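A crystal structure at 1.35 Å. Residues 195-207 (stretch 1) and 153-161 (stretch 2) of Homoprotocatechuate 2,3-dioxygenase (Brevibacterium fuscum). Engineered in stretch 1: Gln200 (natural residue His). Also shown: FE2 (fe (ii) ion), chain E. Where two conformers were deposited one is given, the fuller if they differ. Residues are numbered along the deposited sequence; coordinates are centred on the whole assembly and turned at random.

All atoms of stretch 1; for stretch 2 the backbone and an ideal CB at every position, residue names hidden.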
# COMPACT_ATOMS: atom_id res chain seq x y z
N ARG A 195 11.47 -1.86 26.11
CA ARG A 195 10.61 -2.46 27.12
C ARG A 195 9.39 -3.11 26.50
O ARG A 195 9.06 -4.25 26.86
CB ARG A 195 10.19 -1.43 28.17
CG ARG A 195 11.33 -1.01 29.09
CD ARG A 195 11.81 -2.10 30.02
NE ARG A 195 10.78 -2.53 30.94
CZ ARG A 195 10.87 -3.56 31.76
NH1 ARG A 195 11.96 -4.31 31.80
NH2 ARG A 195 9.85 -3.85 32.55
N LYS A 196 8.72 -2.45 25.54
CA LYS A 196 7.39 -2.91 25.06
C LYS A 196 7.30 -4.00 23.98
O LYS A 196 6.20 -4.36 23.56
CB LYS A 196 6.57 -1.72 24.55
CG LYS A 196 7.03 -1.12 23.22
CD LYS A 196 6.24 0.14 22.92
CE LYS A 196 6.64 0.77 21.60
NZ LYS A 196 8.07 1.15 21.63
N GLY A 197 8.43 -4.51 23.52
CA GLY A 197 8.39 -5.64 22.57
C GLY A 197 8.44 -5.22 21.11
O GLY A 197 8.10 -6.00 20.22
N THR A 198 8.91 -4.01 20.88
CA THR A 198 9.35 -3.53 19.58
C THR A 198 10.86 -3.30 19.66
O THR A 198 11.49 -3.56 20.68
CB THR A 198 8.63 -2.23 19.17
OG1 THR A 198 9.03 -1.16 20.02
CG2 THR A 198 7.10 -2.38 19.21
N VAL A 199 11.47 -2.83 18.59
CA VAL A 199 12.93 -2.70 18.58
C VAL A 199 13.44 -1.73 19.66
O VAL A 199 14.53 -1.93 20.21
CB VAL A 199 13.45 -2.36 17.19
CG1 VAL A 199 14.91 -1.99 17.18
CG2 VAL A 199 13.19 -3.55 16.27
N GLN A 200 12.66 -0.70 19.97
CA GLN A 200 13.13 0.35 20.83
C GLN A 200 11.99 1.10 21.53
O GLN A 200 10.92 1.32 20.97
CB GLN A 200 14.00 1.32 20.02
CG GLN A 200 13.29 1.80 18.77
CD GLN A 200 14.17 2.60 17.87
OE1 GLN A 200 14.95 3.44 18.33
NE2 GLN A 200 14.05 2.37 16.56
N ASP A 201 12.29 1.50 22.77
CA ASP A 201 11.59 2.58 23.45
C ASP A 201 12.45 3.80 23.63
O ASP A 201 11.96 4.94 23.58
CB ASP A 201 11.05 2.13 24.81
CG ASP A 201 9.80 1.28 24.67
OD1 ASP A 201 8.73 1.88 24.33
OD2 ASP A 201 9.90 0.04 24.89
N THR A 202 13.76 3.57 23.84
CA THR A 202 14.72 4.63 23.70
C THR A 202 15.96 4.05 23.05
O THR A 202 16.05 2.84 22.82
CB THR A 202 14.99 5.40 25.01
OG1 THR A 202 15.60 6.65 24.67
CG2 THR A 202 15.86 4.59 25.97
N ALA A 203 16.84 4.93 22.65
CA ALA A 203 18.02 4.54 21.89
C ALA A 203 19.08 5.58 22.19
O ALA A 203 18.77 6.71 22.54
CB ALA A 203 17.71 4.47 20.40
N LEU A 204 20.33 5.17 22.02
CA LEU A 204 21.48 6.03 22.29
C LEU A 204 22.27 6.18 20.99
O LEU A 204 22.63 5.19 20.34
CB LEU A 204 22.37 5.44 23.37
CG LEU A 204 21.75 5.17 24.73
CD1 LEU A 204 22.79 4.55 25.65
CD2 LEU A 204 21.13 6.43 25.32
N THR A 205 22.52 7.42 20.64
CA THR A 205 23.36 7.82 19.52
C THR A 205 24.59 8.51 20.09
O THR A 205 24.48 9.47 20.86
CB THR A 205 22.62 8.80 18.58
OG1 THR A 205 21.44 8.15 18.06
CG2 THR A 205 23.51 9.22 17.44
N GLY A 206 25.77 8.00 19.74
CA GLY A 206 26.98 8.62 20.24
C GLY A 206 27.16 10.02 19.72
O GLY A 206 27.05 10.29 18.51
N GLY A 207 27.44 10.95 20.63
CA GLY A 207 27.66 12.33 20.25
C GLY A 207 27.72 13.21 21.48
O GLY A 207 27.57 12.75 22.61
N UNK A 153 2.95 6.69 19.30
CA UNK A 153 4.31 7.06 19.67
C UNK A 153 5.16 5.80 19.70
O UNK A 153 4.77 4.82 20.36
CB UNK A 153 4.34 7.78 21.02
N UNK A 154 6.31 5.82 19.05
CA UNK A 154 7.17 4.63 19.07
C UNK A 154 8.40 4.68 19.97
O UNK A 154 8.64 3.71 20.71
CB UNK A 154 7.64 4.35 17.64
N UNK A 155 9.18 5.76 19.93
CA UNK A 155 10.39 5.79 20.71
C UNK A 155 10.99 7.18 20.81
O UNK A 155 10.60 8.11 20.09
CB UNK A 155 11.41 4.82 20.11
N UNK A 156 11.98 7.30 21.69
CA UNK A 156 12.88 8.42 21.77
C UNK A 156 14.26 8.00 21.31
O UNK A 156 14.59 6.81 21.30
CB UNK A 156 12.93 8.98 23.19
N UNK A 157 15.10 8.98 20.98
CA UNK A 157 16.50 8.70 20.69
C UNK A 157 17.34 9.84 21.29
O UNK A 157 17.05 11.01 21.04
CB UNK A 157 16.74 8.56 19.19
N UNK A 158 18.31 9.47 22.12
CA UNK A 158 19.14 10.38 22.94
C UNK A 158 20.56 10.41 22.42
O UNK A 158 21.14 9.36 22.13
CB UNK A 158 19.13 9.96 24.41
N UNK A 159 21.15 11.60 22.33
CA UNK A 159 22.57 11.72 22.04
C UNK A 159 23.35 11.81 23.35
O UNK A 159 23.07 12.66 24.20
CB UNK A 159 22.84 12.94 21.16
N UNK A 160 24.35 10.94 23.49
CA UNK A 160 25.13 10.84 24.72
C UNK A 160 26.57 10.48 24.33
O UNK A 160 26.79 9.75 23.37
CB UNK A 160 24.53 9.80 25.68
N UNK A 161 27.58 11.00 25.06
CA UNK A 161 28.97 10.85 24.55
C UNK A 161 29.56 9.45 24.72
O UNK A 161 30.42 9.08 23.93
CB UNK A 161 29.88 11.85 25.26
FE FE2 E . 14.76 6.35 15.63

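Positions 156 to 160 of stretch 2 run parallel to strand 202-206. At position 153 an ideal CB finds nothing of stretch 1 within 5.5 Å, and many side chains would serve; the residue is Leu153.

At position 154 CA-to-CB points sideways, and the ideal CB lies 5.1 Å from Lys196 NZ. An acidic or polar side chain would suit this amine. Asp154 is found, with a long salt bridge from OD1 to Lys196 NZ (4.0 Å); its backbone O accepts a closer hydrogen bond from Lys196 NZ (2.8 Å).

Position 155 points toward stretch 1, its CB 3.6 Å from Gln200 O, and the iron lies beyond. A metal ligand with reach, such as histidine or a carboxylate, is favoured. His155 binds FE2 through NE2 (2.2 Å), while ND1 donates to Asp154 OD2 (2.7 Å). The engineered Gln200 lies over one ring face, its CG 3.8 Å from the ring centroid in a CH-pi contact; its OE1 accepts from iron-bound water 2.

At position 156 the CB points sideways, 3.8 Å from Thr202 OG1, which leaves room for small, polar or large groups. The Phe156 ring lies farther from Thr202 OG1 than its CB does, and its backbone N donates to Asp201 O (3.0 Å).

Position 157 also points sideways, and the ideal CB lies 4.9 Å from Thr205 OG1 and 5.5 Å from Gln200 OE1, so a short polar side chain could reach a partner. Asn157 OD1 accepts from Thr205 OG1 (2.7 Å), and its ND2 donates to water 2.

On the sheet face shared with Leu204, the CB of position 158 lies 4.2 Å from Leu204 CD2 and 4.8 Å from Thr202 OG1. Either an aliphatic or a longer polar chain would fit. Gln158 combines both: CB packs 4.1 Å from Leu204 CD2, and OE1 accepts from Thr202 OG1 (2.8 Å).

Position 159 shares the face of Thr205, beside Gly207, where a compact apolar group suits. Val159 CG1 rests 3.4 Å from Gly207 CA.

Position 160 points away, with Leu204 CD2 4.8 Å from its CB, so the choice is broad. Thr160 places CG2 4.1 Å from Leu204 CD2.

At position 161 the backbone N faces Gly207 O and phi is -76°, compatible with proline among others. Pro161 N, 3.0 Å from Gly207 O, has no amide hydrogen and makes no hydrogen bond there; Pro161 CA makes a CA-H...O contact with Gly207 O (3.1 Å).

Stretch 2, residues 153-161: LDHFNQVTP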
# COMPACT_ATOMS: atom_id res chain seq x y z
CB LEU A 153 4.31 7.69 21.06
CG LEU A 153 5.70 8.08 21.56
CD1 LEU A 153 6.28 9.21 20.74
CD2 LEU A 153 5.64 8.44 23.03
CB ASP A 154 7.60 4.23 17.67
CG ASP A 154 8.22 2.83 17.68
OD1 ASP A 154 7.47 1.84 17.77
OD2 ASP A 154 9.47 2.74 17.67
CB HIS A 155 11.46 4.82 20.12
CG HIS A 155 11.96 5.17 18.74
ND1 HIS A 155 11.40 4.63 17.60
CD2 HIS A 155 13.02 5.90 18.33
CE1 HIS A 155 12.09 5.05 16.55
NE2 HIS A 155 13.08 5.82 16.96
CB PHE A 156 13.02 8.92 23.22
CG PHE A 156 11.70 9.12 23.94
CD1 PHE A 156 10.70 9.94 23.41
CD2 PHE A 156 11.46 8.48 25.15
CE1 PHE A 156 9.52 10.15 24.11
CE2 PHE A 156 10.28 8.68 25.84
CZ PHE A 156 9.32 9.50 25.31
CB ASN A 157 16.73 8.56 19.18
CG ASN A 157 18.14 8.12 18.84
OD1 ASN A 157 19.11 8.78 19.19
ND2 ASN A 157 18.25 6.99 18.13
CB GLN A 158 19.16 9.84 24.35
CG GLN A 158 17.79 9.68 24.98
CD GLN A 158 17.82 8.98 26.31
OE1 GLN A 158 17.04 8.08 26.58
NE2 GLN A 158 18.76 9.38 27.15
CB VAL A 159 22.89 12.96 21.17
CG1 VAL A 159 24.34 12.93 20.74
CG2 VAL A 159 21.97 13.10 19.97
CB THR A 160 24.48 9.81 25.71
OG1 THR A 160 25.01 10.00 27.02
CG2 THR A 160 24.71 8.38 25.29
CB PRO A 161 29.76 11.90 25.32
CG PRO A 161 28.92 12.17 26.53
CD PRO A 161 27.49 12.03 26.11
O HOH W 1 10.38 0.22 18.15
O HOH W 2 16.07 5.40 17.06
O HOH W 3 20.56 4.57 18.37
O HOH W 4 14.48 4.55 14.47
O HOH W 5 16.56 6.58 14.36
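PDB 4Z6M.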